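Local coordinates for Phosphoglucosamine/phosphogalactosamine mutase (Sulfolobus tokodaii, PDB 2F7L), which interconverts the 6-phosphates and 1-phosphates of glucosamine and galactosamine, on the way to UDP-N-acetylglucosamine and UDP-N-acetylgalactosamine, with magnesium as cofactor, at residues Ala244-Phe249 / Glu326-Phe331. Numbering follows the deposited sequence.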
loop_
_atom_site.group_PDB
_atom_site.type_symbol
_atom_site.label_atom_id
_atom_site.label_comp_id
_atom_site.label_asym_id
_atom_site.label_seq_id
_atom_site.Cartn_x
_atom_site.Cartn_y
_atom_site.Cartn_z
ATOM N N ALA A 244 -2.246 -5.613 5.506
ATOM C CA ALA A 244 -1.745 -6.379 4.366
ATOM C C ALA A 244 -1.977 -5.885 2.960
ATOM O O ALA A 244 -2.177 -6.687 2.056
ATOM C CB ALA A 244 -2.204 -7.830 4.471
ATOM N N ASP A 245 -1.940 -4.578 2.749
ATOM C CA ASP A 245 -2.106 -4.096 1.388
ATOM C C ASP A 245 -0.705 -3.939 0.792
ATOM O O ASP A 245 -0.522 -3.559 -0.361
ATOM C CB ASP A 245 -2.897 -2.777 1.344
ATOM C CG ASP A 245 -2.477 -1.809 2.408
ATOM O OD1 ASP A 245 -1.346 -1.972 2.919
ATOM O OD2 ASP A 245 -3.273 -0.883 2.722
ATOM N N ARG A 246 0.290 -4.270 1.598
ATOM C CA ARG A 246 1.673 -4.191 1.166
ATOM C C ARG A 246 2.348 -5.557 1.240
ATOM O O ARG A 246 1.966 -6.412 2.040
ATOM C CB ARG A 246 2.426 -3.179 2.032
ATOM C CG ARG A 246 2.876 -1.978 1.267
ATOM C CD ARG A 246 2.621 -0.708 2.011
ATOM N NE ARG A 246 3.255 -0.678 3.314
ATOM C CZ ARG A 246 3.728 0.433 3.873
ATOM N NH1 ARG A 246 3.640 1.587 3.224
ATOM N NH2 ARG A 246 4.256 0.402 5.096
ATOM N N ALA A 247 3.348 -5.759 0.394
ATOM C CA ALA A 247 4.070 -7.017 0.375
ATOM C C ALA A 247 5.535 -6.843 -0.037
ATOM O O ALA A 247 5.821 -6.550 -1.197
ATOM C CB ALA A 247 3.376 -7.997 -0.577
ATOM N N ILE A 248 6.471 -6.975 0.897
ATOM C CA ILE A 248 7.859 -6.896 0.486
ATOM C C ILE A 248 8.449 -8.289 0.703
ATOM O O ILE A 248 8.222 -8.921 1.738
ATOM C CB ILE A 248 8.680 -5.798 1.231
ATOM C CG1 ILE A 248 8.514 -5.928 2.722
ATOM C CG2 ILE A 248 8.265 -4.399 0.758
ATOM C CD1 ILE A 248 9.291 -4.884 3.447
ATOM N N PHE A 249 9.162 -8.776 -0.312
ATOM C CA PHE A 249 9.742 -10.117 -0.300
ATOM C C PHE A 249 11.166 -10.270 0.192
ATOM O O PHE A 249 11.941 -9.310 0.256
ATOM C CB PHE A 249 9.650 -10.737 -1.701
ATOM C CG PHE A 249 8.242 -10.829 -2.235
ATOM C CD1 PHE A 249 7.630 -9.722 -2.814
ATOM C CD2 PHE A 249 7.527 -12.028 -2.154
ATOM C CE1 PHE A 249 6.327 -9.799 -3.315
ATOM C CE2 PHE A 249 6.213 -12.118 -2.651
ATOM C CZ PHE A 249 5.611 -11.000 -3.234
ATOM N N GLU A 326 4.202 0.686 -5.669
ATOM C CA GLU A 326 4.953 1.668 -4.903
ATOM C C GLU A 326 6.226 0.999 -4.434
ATOM O O GLU A 326 6.275 -0.213 -4.328
ATOM C CB GLU A 326 4.173 2.148 -3.678
ATOM C CG GLU A 326 3.006 3.062 -3.972
ATOM C CD GLU A 326 2.898 4.207 -2.963
ATOM O OE1 GLU A 326 3.531 5.274 -3.178
ATOM O OE2 GLU A 326 2.189 4.037 -1.938
ATOM N N GLU A 327 7.249 1.787 -4.129
ATOM C CA GLU A 327 8.514 1.231 -3.676
ATOM C C GLU A 327 8.404 0.604 -2.289
ATOM O O GLU A 327 9.280 -0.152 -1.854
ATOM C CB GLU A 327 9.589 2.322 -3.702
ATOM C CG GLU A 327 9.175 3.671 -3.138
ATOM C CD GLU A 327 9.102 3.689 -1.621
ATOM O OE1 GLU A 327 10.047 3.172 -0.987
ATOM O OE2 GLU A 327 8.111 4.228 -1.062
ATOM N N ASN A 328 7.300 0.901 -1.614
ATOM C CA ASN A 328 7.048 0.398 -0.266
ATOM C C ASN A 328 6.333 -0.962 -0.194
ATOM O O ASN A 328 5.931 -1.383 0.881
ATOM C CB ASN A 328 6.220 1.430 0.523
ATOM C CG ASN A 328 4.829 1.700 -0.103
ATOM O OD1 ASN A 328 4.095 0.780 -0.493
ATOM N ND2 ASN A 328 4.463 2.972 -0.176
ATOM N N GLY A 329 6.201 -1.657 -1.318
ATOM C CA GLY A 329 5.490 -2.927 -1.325
ATOM C C GLY A 329 4.154 -2.507 -1.891
ATOM O O GLY A 329 4.009 -1.355 -2.300
ATOM N N GLY A 330 3.152 -3.351 -1.931
ATOM C CA GLY A 330 1.936 -2.802 -2.504
ATOM C C GLY A 330 2.097 -2.630 -4.007
ATOM O O GLY A 330 2.838 -1.794 -4.521
ATOM N N PHE A 331 1.356 -3.472 -4.699
ATOM C CA PHE A 331 1.364 -3.584 -6.135
ATOM C C PHE A 331 -0.108 -3.750 -6.567
ATOM O O PHE A 331 -0.879 -4.453 -5.898
ATOM C CB PHE A 331 2.193 -4.836 -6.457
ATOM C CG PHE A 331 2.180 -5.233 -7.895
ATOM C CD1 PHE A 331 3.065 -4.652 -8.800
ATOM C CD2 PHE A 331 1.282 -6.197 -8.349
ATOM C CE1 PHE A 331 3.055 -5.029 -10.131
ATOM C CE2 PHE A 331 1.262 -6.580 -9.676
ATOM C CZ PHE A 331 2.148 -5.999 -10.575
#
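ND2 of N328, which lies against R246, donates a hydrogen bond to E326 OE2 at 3.1 Å, arriving from above the carboxylate plane; OE2 also hydrogen-bonds S309 OG. In N328, chi1 62° puts CG between the backbone N and the carbonyl carbon, on the R246 side, and the two side chains cross at about a right angle. The arginine's carbon chain does most of the touching: CG of R246 lies 3.1 Å from N328 O and CD 3.3 Å from N328 OD1, while the same backbone O sits over one face of the guanidinium. NH1 of R246 comes 3.5 Å from N328 CG, the two planes 43° apart, and NH2 has a long, weak ion pair with E216. Next to this pair, the two backbones come closest at R246 and G330, CA to CA 3.9 Å; G329 and G330 have backbone angles that suit residues without a CB. G330 CA makes a CH···O contact with D245 O, and I248 CG2 rests on G329 CA. OD2 of D245 forms salt bridges with R340 and K107. Thus the end of a type I turn and the start of strand 329-332 in domain III pack on the domain II loop leading into strand 248-251, the phosphohexose mutase DGDADR loop, whose D241, D243 and D245 probably bind magnesium.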